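Listeriolysin O (Listeria monocytogenes, PDB 4CDB) forms pores in cholesterol-containing host membranes, changing shape and assembling into a membrane-inserted oligomer after it binds. Local coordinates at residues 167-172 / 180-185; 213-218 / 334-339; 261-266 / 308-313. One frame throughout, in Å; residues are numbered along the deposited sequence.

Contact 1: residues 167-172 / 180-185; sequences DYDDEM and IAKFGT. With NA (sodium ion), chain F; NA (sodium ion), chain N; NA (sodium ion), chain K; NA (sodium ion), chain H.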
loop_
_atom_site.group_PDB
_atom_site.type_symbol
_atom_site.label_atom_id
_atom_site.label_comp_id
_atom_site.label_asym_id
_atom_site.label_seq_id
_atom_site.Cartn_x
_atom_site.Cartn_y
_atom_site.Cartn_z
ATOM N N ASP A 167 -1.924 -1.672 -13.821
ATOM C CA ASP A 167 -2.722 -2.000 -12.646
ATOM C C ASP A 167 -1.925 -1.593 -11.404
ATOM O O ASP A 167 -0.887 -2.184 -11.105
ATOM C CB ASP A 167 -3.040 -3.497 -12.617
ATOM C CG ASP A 167 -4.223 -3.827 -11.728
ATOM O OD1 ASP A 167 -4.524 -3.032 -10.815
ATOM O OD2 ASP A 167 -4.849 -4.887 -11.944
ATOM N N TYR A 168 -2.414 -0.582 -10.691
ATOM C CA TYR A 168 -1.657 0.046 -9.607
ATOM C C TYR A 168 -2.393 -0.000 -8.266
ATOM O O TYR A 168 -3.594 0.263 -8.200
ATOM C CB TYR A 168 -1.338 1.496 -9.983
ATOM C CG TYR A 168 -0.545 2.261 -8.950
ATOM C CD1 TYR A 168 0.840 2.192 -8.922
ATOM C CD2 TYR A 168 -1.180 3.064 -8.012
ATOM C CE1 TYR A 168 1.572 2.893 -7.984
ATOM C CE2 TYR A 168 -0.457 3.769 -7.067
ATOM C CZ TYR A 168 0.919 3.678 -7.059
ATOM O OH TYR A 168 1.645 4.377 -6.124
ATOM N N ASP A 169 -1.659 -0.327 -7.203
ATOM C CA ASP A 169 -2.220 -0.406 -5.855
ATOM C C ASP A 169 -1.198 0.038 -4.813
ATOM O O ASP A 169 -0.050 -0.406 -4.841
ATOM C CB ASP A 169 -2.672 -1.836 -5.547
ATOM C CG ASP A 169 -4.162 -2.028 -5.721
ATOM O OD1 ASP A 169 -4.919 -1.092 -5.394
ATOM O OD2 ASP A 169 -4.576 -3.113 -6.182
ATOM N N ASP A 170 -1.615 0.908 -3.897
ATOM C CA ASP A 170 -0.736 1.378 -2.827
ATOM C C ASP A 170 -1.454 1.461 -1.478
ATOM O O ASP A 170 -2.666 1.676 -1.426
ATOM C CB ASP A 170 -0.106 2.731 -3.181
ATOM C CG ASP A 170 -1.138 3.787 -3.549
ATOM O OD1 ASP A 170 -2.352 3.536 -3.398
ATOM O OD2 ASP A 170 -0.728 4.882 -3.988
ATOM N N GLU A 171 -0.696 1.290 -0.397
ATOM C CA GLU A 171 -1.241 1.329 0.959
ATOM C C GLU A 171 -0.159 1.634 1.984
ATOM O O GLU A 171 0.937 1.072 1.921
ATOM C CB GLU A 171 -1.881 -0.012 1.325
ATOM C CG GLU A 171 -3.363 -0.118 1.034
ATOM C CD GLU A 171 -4.205 0.796 1.903
ATOM O OE1 GLU A 171 -3.801 1.075 3.052
ATOM O OE2 GLU A 171 -5.282 1.224 1.437
ATOM N N MET A 172 -0.469 2.512 2.932
ATOM C CA MET A 172 0.404 2.705 4.080
ATOM C C MET A 172 0.295 1.452 4.939
ATOM O O MET A 172 -0.799 1.069 5.352
ATOM C CB MET A 172 -0.001 3.942 4.882
ATOM C CG MET A 172 0.091 5.257 4.113
ATOM S SD MET A 172 1.749 5.604 3.485
ATOM C CE MET A 172 2.691 5.589 5.008
ATOM N N ILE A 180 -2.754 -8.227 3.329
ATOM C CA ILE A 180 -3.272 -9.439 2.703
ATOM C C ILE A 180 -4.657 -9.178 2.110
ATOM O O ILE A 180 -4.979 -9.652 1.023
ATOM C CB ILE A 180 -3.308 -10.623 3.697
ATOM C CG1 ILE A 180 -1.890 -11.122 3.970
ATOM C CG2 ILE A 180 -4.141 -11.769 3.156
ATOM C CD1 ILE A 180 -1.819 -12.266 4.964
ATOM N N ALA A 181 -5.464 -8.395 2.816
ATOM C CA ALA A 181 -6.794 -8.042 2.330
ATOM C C ALA A 181 -6.716 -7.165 1.082
ATOM O O ALA A 181 -7.650 -7.123 0.281
ATOM C CB ALA A 181 -7.587 -7.342 3.421
ATOM N N LYS A 182 -5.591 -6.477 0.919
ATOM C CA LYS A 182 -5.406 -5.547 -0.190
ATOM C C LYS A 182 -4.658 -6.183 -1.360
ATOM O O LYS A 182 -5.048 -6.027 -2.515
ATOM C CB LYS A 182 -4.652 -4.307 0.293
ATOM C CG LYS A 182 -4.422 -3.248 -0.773
ATOM C CD LYS A 182 -5.563 -2.243 -0.818
ATOM C CE LYS A 182 -5.262 -1.115 -1.795
ATOM N NZ LYS A 182 -5.901 0.171 -1.392
ATOM N N PHE A 183 -3.581 -6.899 -1.054
ATOM C CA PHE A 183 -2.716 -7.449 -2.092
ATOM C C PHE A 183 -2.823 -8.969 -2.232
ATOM O O PHE A 183 -2.043 -9.588 -2.956
ATOM C CB PHE A 183 -1.264 -7.052 -1.825
ATOM C CG PHE A 183 -1.041 -5.566 -1.785
ATOM C CD1 PHE A 183 -0.933 -4.837 -2.959
ATOM C CD2 PHE A 183 -0.936 -4.899 -0.574
ATOM C CE1 PHE A 183 -0.726 -3.467 -2.926
ATOM C CE2 PHE A 183 -0.728 -3.529 -0.535
ATOM C CZ PHE A 183 -0.623 -2.813 -1.712
ATOM N N GLY A 184 -3.789 -9.567 -1.543
ATOM C CA GLY A 184 -3.970 -11.007 -1.598
ATOM C C GLY A 184 -2.980 -11.730 -0.706
ATOM O O GLY A 184 -2.039 -11.121 -0.195
ATOM N N THR A 185 -3.189 -13.031 -0.520
ATOM C CA THR A 185 -2.311 -13.858 0.308
ATOM C C THR A 185 -0.901 -13.909 -0.277
ATOM O O THR A 185 0.078 -14.156 0.435
ATOM C CB THR A 185 -2.878 -15.290 0.458
ATOM O OG1 THR A 185 -4.204 -15.224 1.000
ATOM C CG2 THR A 185 -2.010 -16.139 1.379
HETATM NA NA NA F . -4.381 0.951 -4.004
HETATM NA NA NA N . -0.309 -8.569 -4.954
HETATM NA NA NA K . -5.823 0.341 4.560
HETATM NA NA NA H . -6.963 -11.598 0.084
HETATM O O HOH W 1 -6.134 -13.698 -1.662
HETATM O O HOH W 2 -8.182 -10.863 -2.537
HETATM O O HOH W 3 -1.598 -6.718 -6.195
#
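Asp169 and Glu171 on strand 165-172 face Phe183 and Lys182 in the last turn of helix 176-183, the CA atoms of Asp169 and Phe183 standing 8.0 Å apart. At that spacing the side chains make the contact. Lys182 CG lies anti to the backbone N (chi1 -179°), and a bend at chi2 then turns the chain. It crosses the Glu171 side chain at about a right angle. NZ meets Glu171 OE2 on its anti lone pair in a salt bridge of 3.1 Å. The methylenes below it rest on Glu171 CG, with CD and CE both 3.6 Å away. The Phe183 ring has Asp170 CA at its edge, and Asp169 CB approaches CE1 obliquely at 3.6 Å. Lys182 CG lies over one face of the same ring, offset toward the rim.

Sodium ions lie beside the contact. Asp169 OD1 binds one at 2.5 Å, but that ion is also 3.1 Å from Lys182 NZ, so its identity is doubtful. Glu171 OE1 binds another, shared with Gln178 and Tyr368. The backbone oxygen of Phe183 binds a third, shared with Gln78 and Tyr265. Helix 176-183 belongs to a region, 176-189, that is expected to become a transmembrane beta strand in the pore. The contact therefore joins a helix of the soluble form to the central sheet. Glu171 divides its two oxygens between the lysine and a sodium ion, which probably favours its ionised form. The direct joint, one salt bridge, one ring and aliphatic packing, is consistent with a helix that could leave this position when the pore forms.

Contact 2: residues 213-218 / 334-339; sequences FKQIYY and KGATFN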
loop_
_atom_site.group_PDB
_atom_site.type_symbol
_atom_site.label_atom_id
_atom_site.label_comp_id
_atom_site.label_asym_id
_atom_site.label_seq_id
_atom_site.Cartn_x
_atom_site.Cartn_y
_atom_site.Cartn_z
ATOM N N PHE A 213 2.839 -2.583 -8.543
ATOM C CA PHE A 213 2.836 -1.952 -9.861
ATOM C C PHE A 213 2.836 -3.004 -10.974
ATOM O O PHE A 213 3.857 -3.640 -11.242
ATOM C CB PHE A 213 4.040 -1.013 -9.996
ATOM C CG PHE A 213 4.057 -0.215 -11.272
ATOM C CD1 PHE A 213 3.137 0.802 -11.483
ATOM C CD2 PHE A 213 5.005 -0.467 -12.251
ATOM C CE1 PHE A 213 3.155 1.543 -12.656
ATOM C CE2 PHE A 213 5.030 0.271 -13.425
ATOM C CZ PHE A 213 4.104 1.277 -13.628
ATOM N N LYS A 214 1.685 -3.189 -11.613
ATOM C CA LYS A 214 1.562 -4.173 -12.683
ATOM C C LYS A 214 1.592 -3.530 -14.063
ATOM O O LYS A 214 0.864 -2.573 -14.332
ATOM C CB LYS A 214 0.275 -4.994 -12.533
ATOM C CG LYS A 214 0.240 -5.939 -11.340
ATOM C CD LYS A 214 -0.961 -6.878 -11.428
ATOM C CE LYS A 214 -1.027 -7.829 -10.241
ATOM N NZ LYS A 214 -1.293 -7.110 -8.964
ATOM N N GLN A 215 2.443 -4.067 -14.930
ATOM C CA GLN A 215 2.450 -3.699 -16.339
ATOM C C GLN A 215 1.998 -4.897 -17.172
ATOM O O GLN A 215 2.766 -5.830 -17.414
ATOM C CB GLN A 215 3.839 -3.217 -16.765
ATOM C CG GLN A 215 4.235 -1.880 -16.151
ATOM C CD GLN A 215 5.721 -1.602 -16.248
ATOM O OE1 GLN A 215 6.541 -2.512 -16.139
ATOM N NE2 GLN A 215 6.075 -0.338 -16.456
ATOM N N ILE A 216 0.737 -4.873 -17.591
ATOM C CA ILE A 216 0.148 -5.993 -18.315
ATOM C C ILE A 216 0.295 -5.810 -19.823
ATOM O O ILE A 216 -0.222 -4.850 -20.393
ATOM C CB ILE A 216 -1.342 -6.162 -17.961
ATOM C CG1 ILE A 216 -1.517 -6.253 -16.444
ATOM C CG2 ILE A 216 -1.926 -7.385 -18.661
ATOM C CD1 ILE A 216 -2.959 -6.162 -15.983
ATOM N N TYR A 217 0.997 -6.741 -20.462
ATOM C CA TYR A 217 1.253 -6.663 -21.894
ATOM C C TYR A 217 0.091 -7.231 -22.704
ATOM O O TYR A 217 -0.236 -6.724 -23.779
ATOM C CB TYR A 217 2.547 -7.399 -22.241
ATOM C CG TYR A 217 3.763 -6.860 -21.523
ATOM C CD1 TYR A 217 3.866 -5.512 -21.209
ATOM C CD2 TYR A 217 4.806 -7.701 -21.153
ATOM C CE1 TYR A 217 4.975 -5.012 -20.552
ATOM C CE2 TYR A 217 5.920 -7.210 -20.494
ATOM C CZ TYR A 217 5.999 -5.866 -20.196
ATOM O OH TYR A 217 7.104 -5.374 -19.540
ATOM N N TYR A 218 -0.525 -8.289 -22.185
ATOM C CA TYR A 218 -1.663 -8.911 -22.849
ATOM C C TYR A 218 -2.438 -9.836 -21.916
ATOM O O TYR A 218 -1.914 -10.296 -20.898
ATOM C CB TYR A 218 -1.217 -9.677 -24.100
ATOM C CG TYR A 218 -0.152 -10.723 -23.850
ATOM C CD1 TYR A 218 -0.496 -12.032 -23.538
ATOM C CD2 TYR A 218 1.197 -10.404 -23.935
ATOM C CE1 TYR A 218 0.473 -12.992 -23.312
ATOM C CE2 TYR A 218 2.173 -11.356 -23.710
ATOM C CZ TYR A 218 1.806 -12.648 -23.400
ATOM O OH TYR A 218 2.776 -13.596 -23.176
ATOM N N LYS A 334 11.314 1.507 -16.948
ATOM C CA LYS A 334 11.480 0.341 -17.814
ATOM C C LYS A 334 10.261 -0.587 -17.811
ATOM O O LYS A 334 9.615 -0.777 -16.781
ATOM C CB LYS A 334 12.737 -0.438 -17.403
ATOM C CG LYS A 334 13.012 -1.701 -18.211
ATOM C CD LYS A 334 14.278 -2.406 -17.734
ATOM C CE LYS A 334 14.155 -2.883 -16.292
ATOM N NZ LYS A 334 13.147 -3.970 -16.136
ATOM N N GLY A 335 9.947 -1.154 -18.972
ATOM C CA GLY A 335 8.907 -2.162 -19.066
ATOM C C GLY A 335 7.533 -1.631 -19.424
ATOM O O GLY A 335 6.560 -2.384 -19.446
ATOM N N ALA A 336 7.450 -0.336 -19.711
ATOM C CA ALA A 336 6.176 0.289 -20.059
ATOM C C ALA A 336 5.664 -0.184 -21.416
ATOM O O ALA A 336 4.470 -0.101 -21.702
ATOM C CB ALA A 336 6.306 1.802 -20.041
ATOM N N THR A 337 6.576 -0.677 -22.248
ATOM C CA THR A 337 6.219 -1.167 -23.576
ATOM C C THR A 337 6.648 -2.623 -23.791
ATOM O O THR A 337 7.812 -2.977 -23.600
ATOM C CB THR A 337 6.811 -0.269 -24.686
ATOM O OG1 THR A 337 6.168 1.011 -24.658
ATOM C CG2 THR A 337 6.606 -0.899 -26.054
ATOM N N PHE A 338 5.692 -3.456 -24.187
ATOM C CA PHE A 338 5.941 -4.870 -24.451
ATOM C C PHE A 338 6.870 -5.085 -25.644
ATOM O O PHE A 338 6.745 -4.416 -26.671
ATOM C CB PHE A 338 4.608 -5.591 -24.681
ATOM C CG PHE A 338 4.745 -6.978 -25.249
ATOM C CD1 PHE A 338 5.355 -7.989 -24.522
ATOM C CD2 PHE A 338 4.234 -7.276 -26.501
ATOM C CE1 PHE A 338 5.469 -9.267 -25.046
ATOM C CE2 PHE A 338 4.343 -8.550 -27.030
ATOM C CZ PHE A 338 4.961 -9.546 -26.300
ATOM N N ASN A 339 7.808 -6.016 -25.498
ATOM C CA ASN A 339 8.670 -6.411 -26.609
ATOM C C ASN A 339 8.997 -7.904 -26.582
ATOM O O ASN A 339 8.764 -8.580 -25.580
ATOM C CB ASN A 339 9.949 -5.568 -26.643
ATOM C CG ASN A 339 11.035 -6.111 -25.737
ATOM O OD1 ASN A 339 11.820 -6.971 -26.138
ATOM N ND2 ASN A 339 11.092 -5.604 -24.510
#
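Tyr217 and Phe338 make the tight end of this contact between strand 207-222 and the loop that leads to strand 345-353. Phe338 CB lies over one face of the Tyr217 ring, 3.5 Å from CG. Phe338 CG is anti to its backbone N (chi1 168°), and CD1 of the ring comes within 3.4 Å of Tyr217 CD2. The two rings are oblique, their planes 37° apart. The opposite face of Tyr217 has the backbone oxygen of Gln215 near its rim. Tyr218 adds a T-shaped pair: its edge points to the face of Phe338, with CE2 4.1 Å from Phe338 CE1 and the planes at 70°. The three rings form one aromatic cluster. The strand has a classic beta bulge here: Tyr217 and Tyr218 both sit opposite Tyr260 on strand 252-260, and the Tyr260 ring also meets that of Tyr218.

Toward Gly335 the fit is more polar. Gly335 O lies at the edge of the Tyr217 ring, 3.0 Å from OH, but a hydrogen bond there is not settled. Gln215 reaches the same peptide with an extended chain. Its OE1 is 3.3 Å from Gly335 O; both atoms are acceptors and do not bond. Gln215 OE1 is hydrogen-bonded to Arg262 NH1. Beyond Gly335 the contact becomes loose. Ala336 CB comes no nearer than 4.2 Å to Gln215 NE2, and Thr337 touches mainly through its backbone, near Tyr217 CE1. Lys334 is exposed and poorly ordered, and its side chain comes no nearer than 6.7 Å, CB to Gln215 NE2.

Contact 3: residues 261-266 / 308-313; sequences GRQVYL and VIYGGS. With NA (sodium ion), chain N; NA (sodium ion), chain T.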
loop_
_atom_site.group_PDB
_atom_site.type_symbol
_atom_site.label_atom_id
_atom_site.label_comp_id
_atom_site.label_asym_id
_atom_site.label_seq_id
_atom_site.Cartn_x
_atom_site.Cartn_y
_atom_site.Cartn_z
ATOM N N GLY A 261 2.655 -10.240 -17.959
ATOM C CA GLY A 261 3.465 -9.038 -17.984
ATOM C C GLY A 261 4.522 -8.938 -16.903
ATOM O O GLY A 261 5.133 -9.930 -16.504
ATOM N N ARG A 262 4.728 -7.716 -16.426
ATOM C CA ARG A 262 5.801 -7.412 -15.492
ATOM C C ARG A 262 5.211 -6.782 -14.239
ATOM O O ARG A 262 4.333 -5.922 -14.329
ATOM C CB ARG A 262 6.789 -6.451 -16.160
ATOM C CG ARG A 262 7.929 -5.960 -15.287
ATOM C CD ARG A 262 8.837 -5.036 -16.089
ATOM N NE ARG A 262 9.971 -4.547 -15.311
ATOM C CZ ARG A 262 9.989 -3.386 -14.668
ATOM N NH1 ARG A 262 8.932 -2.586 -14.711
ATOM N NH2 ARG A 262 11.065 -3.020 -13.984
ATOM N N GLN A 263 5.674 -7.213 -13.070
ATOM C CA GLN A 263 5.157 -6.667 -11.819
ATOM C C GLN A 263 6.269 -6.191 -10.895
ATOM O O GLN A 263 7.261 -6.890 -10.686
ATOM C CB GLN A 263 4.278 -7.690 -11.094
ATOM C CG GLN A 263 3.605 -7.138 -9.840
ATOM C CD GLN A 263 2.610 -8.103 -9.226
ATOM O OE1 GLN A 263 1.706 -7.698 -8.496
ATOM N NE2 GLN A 263 2.777 -9.390 -9.513
ATOM N N VAL A 264 6.091 -4.993 -10.345
ATOM C CA VAL A 264 7.048 -4.423 -9.408
ATOM C C VAL A 264 6.378 -4.188 -8.061
ATOM O O VAL A 264 5.390 -3.458 -7.975
ATOM C CB VAL A 264 7.604 -3.083 -9.924
ATOM C CG1 VAL A 264 8.615 -2.518 -8.944
ATOM C CG2 VAL A 264 8.234 -3.264 -11.294
ATOM N N TYR A 265 6.902 -4.822 -7.016
ATOM C CA TYR A 265 6.444 -4.558 -5.658
ATOM C C TYR A 265 7.407 -3.587 -4.987
ATOM O O TYR A 265 8.624 -3.738 -5.098
ATOM C CB TYR A 265 6.347 -5.849 -4.846
ATOM C CG TYR A 265 5.148 -6.709 -5.180
ATOM C CD1 TYR A 265 3.905 -6.453 -4.614
ATOM C CD2 TYR A 265 5.263 -7.787 -6.048
ATOM C CE1 TYR A 265 2.806 -7.241 -4.912
ATOM C CE2 TYR A 265 4.171 -8.580 -6.352
ATOM C CZ TYR A 265 2.947 -8.304 -5.782
ATOM O OH TYR A 265 1.863 -9.095 -6.089
ATOM N N LEU A 266 6.862 -2.593 -4.292
ATOM C CA LEU A 266 7.684 -1.558 -3.670
ATOM C C LEU A 266 7.450 -1.449 -2.171
ATOM O O LEU A 266 6.322 -1.584 -1.695
ATOM C CB LEU A 266 7.420 -0.200 -4.323
ATOM C CG LEU A 266 7.865 -0.036 -5.774
ATOM C CD1 LEU A 266 7.483 1.338 -6.291
ATOM C CD2 LEU A 266 9.361 -0.259 -5.894
ATOM N N VAL A 308 10.985 -5.400 -5.515
ATOM C CA VAL A 308 10.990 -6.778 -5.990
ATOM C C VAL A 308 10.323 -6.819 -7.362
ATOM O O VAL A 308 9.168 -6.414 -7.508
ATOM C CB VAL A 308 10.237 -7.708 -5.025
ATOM C CG1 VAL A 308 10.269 -9.142 -5.530
ATOM C CG2 VAL A 308 10.840 -7.619 -3.635
ATOM N N ILE A 309 11.049 -7.303 -8.364
ATOM C CA ILE A 309 10.579 -7.248 -9.745
ATOM C C ILE A 309 10.403 -8.640 -10.354
ATOM O O ILE A 309 11.338 -9.443 -10.361
ATOM C CB ILE A 309 11.556 -6.437 -10.625
ATOM C CG1 ILE A 309 11.917 -5.115 -9.945
ATOM C CG2 ILE A 309 10.968 -6.195 -12.008
ATOM C CD1 ILE A 309 12.943 -4.297 -10.704
ATOM N N TYR A 310 9.204 -8.918 -10.865
ATOM C CA TYR A 310 8.928 -10.178 -11.554
ATOM C C TYR A 310 8.600 -9.928 -13.025
ATOM O O TYR A 310 7.934 -8.946 -13.358
ATOM C CB TYR A 310 7.757 -10.917 -10.901
ATOM C CG TYR A 310 7.901 -11.149 -9.415
ATOM C CD1 TYR A 310 8.979 -11.860 -8.903
ATOM C CD2 TYR A 310 6.946 -10.679 -8.525
ATOM C CE1 TYR A 310 9.108 -12.082 -7.545
ATOM C CE2 TYR A 310 7.064 -10.895 -7.166
ATOM C CZ TYR A 310 8.146 -11.598 -6.681
ATOM O OH TYR A 310 8.269 -11.814 -5.329
ATOM N N GLY A 311 9.057 -10.822 -13.899
ATOM C CA GLY A 311 8.759 -10.732 -15.319
ATOM C C GLY A 311 9.369 -9.526 -16.009
ATOM O O GLY A 311 8.879 -9.080 -17.050
ATOM N N GLY A 312 10.441 -8.995 -15.429
ATOM C CA GLY A 312 11.115 -7.841 -15.993
ATOM C C GLY A 312 12.301 -8.224 -16.856
ATOM O O GLY A 312 12.936 -7.368 -17.469
ATOM N N SER A 313 12.599 -9.518 -16.904
ATOM C CA SER A 313 13.731 -10.013 -17.679
ATOM C C SER A 313 13.301 -11.081 -18.679
ATOM O O SER A 313 12.130 -11.462 -18.730
ATOM C CB SER A 313 14.821 -10.556 -16.750
ATOM O OG SER A 313 15.973 -10.941 -17.480
HETATM NA NA NA N . -0.309 -8.569 -4.954
HETATM NA NA NA T . 10.052 -13.386 -4.489
HETATM O O HOH W 3 -1.598 -6.718 -6.195
HETATM O O HOH W 4 9.890 -13.544 -1.515
#
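The Tyr265 and Tyr310 rings meet on one side of the strand pair and cross obliquely. Tyr265 CE2 lies at the edge of the Tyr310 ring, in its plane. Tyr310 CE2 comes obliquely to the Tyr265 ring, 3.8 Å from CD2. Each ring also has a sodium ion at its edge, in plane: Tyr265 OH binds one at 2.5 Å and Tyr310 OH binds another. Val190 of helix 187-194 touches both tyrosines. The Arg262 guanidinium has Gly312 CA at its edge, 3.6 Å from NE. It also reaches Ile309 CG2, oblique to it, on the sheet face opposite the tyrosines. An extended chain carries Arg262 NE there, and Gln215 of the neighbouring strand holds the guanidinium.

Strands 262-270 and 303-310 pair antiparallel in the central sheet of the cytolysin, the short segments at 169°. Gln263 with Tyr310 and Tyr265 with Val308 are hydrogen-bonded pairs, each with two backbone bonds. The straightest runs from Tyr310 N to Gln263 O, 2.8 Å at 174°. Between them lies the non-hydrogen-bonded pair Val264 and Ile309. Their side chains lie side by side, CG2 to CG2 at 4.1 Å.

How the contacts relate
All three contacts reach one antiparallel sheet, with helix 176-183 and the loop at 334-339 packing on its strands. Contact 1 lies on strand 165-172, contact 2 on its neighbour 207-222, and contact 3 on the next pair, 262-270 with 303-310. The centres of contacts 2 and 3 are about 9 Å apart, of 1 and 3 about 15 Å, and of 1 and 2 about 19 Å. Along the chain contact 1 closes first; contact 3 then falls between the segments of contact 2. Contacts 1 and 3 share a sodium ion and a water. The regions expected to form transmembrane strands, 176-189, 196-205, 274-283 and 291-303, lie between these sheet strands, consistent with helices unfolding to extend the sheet into the membrane.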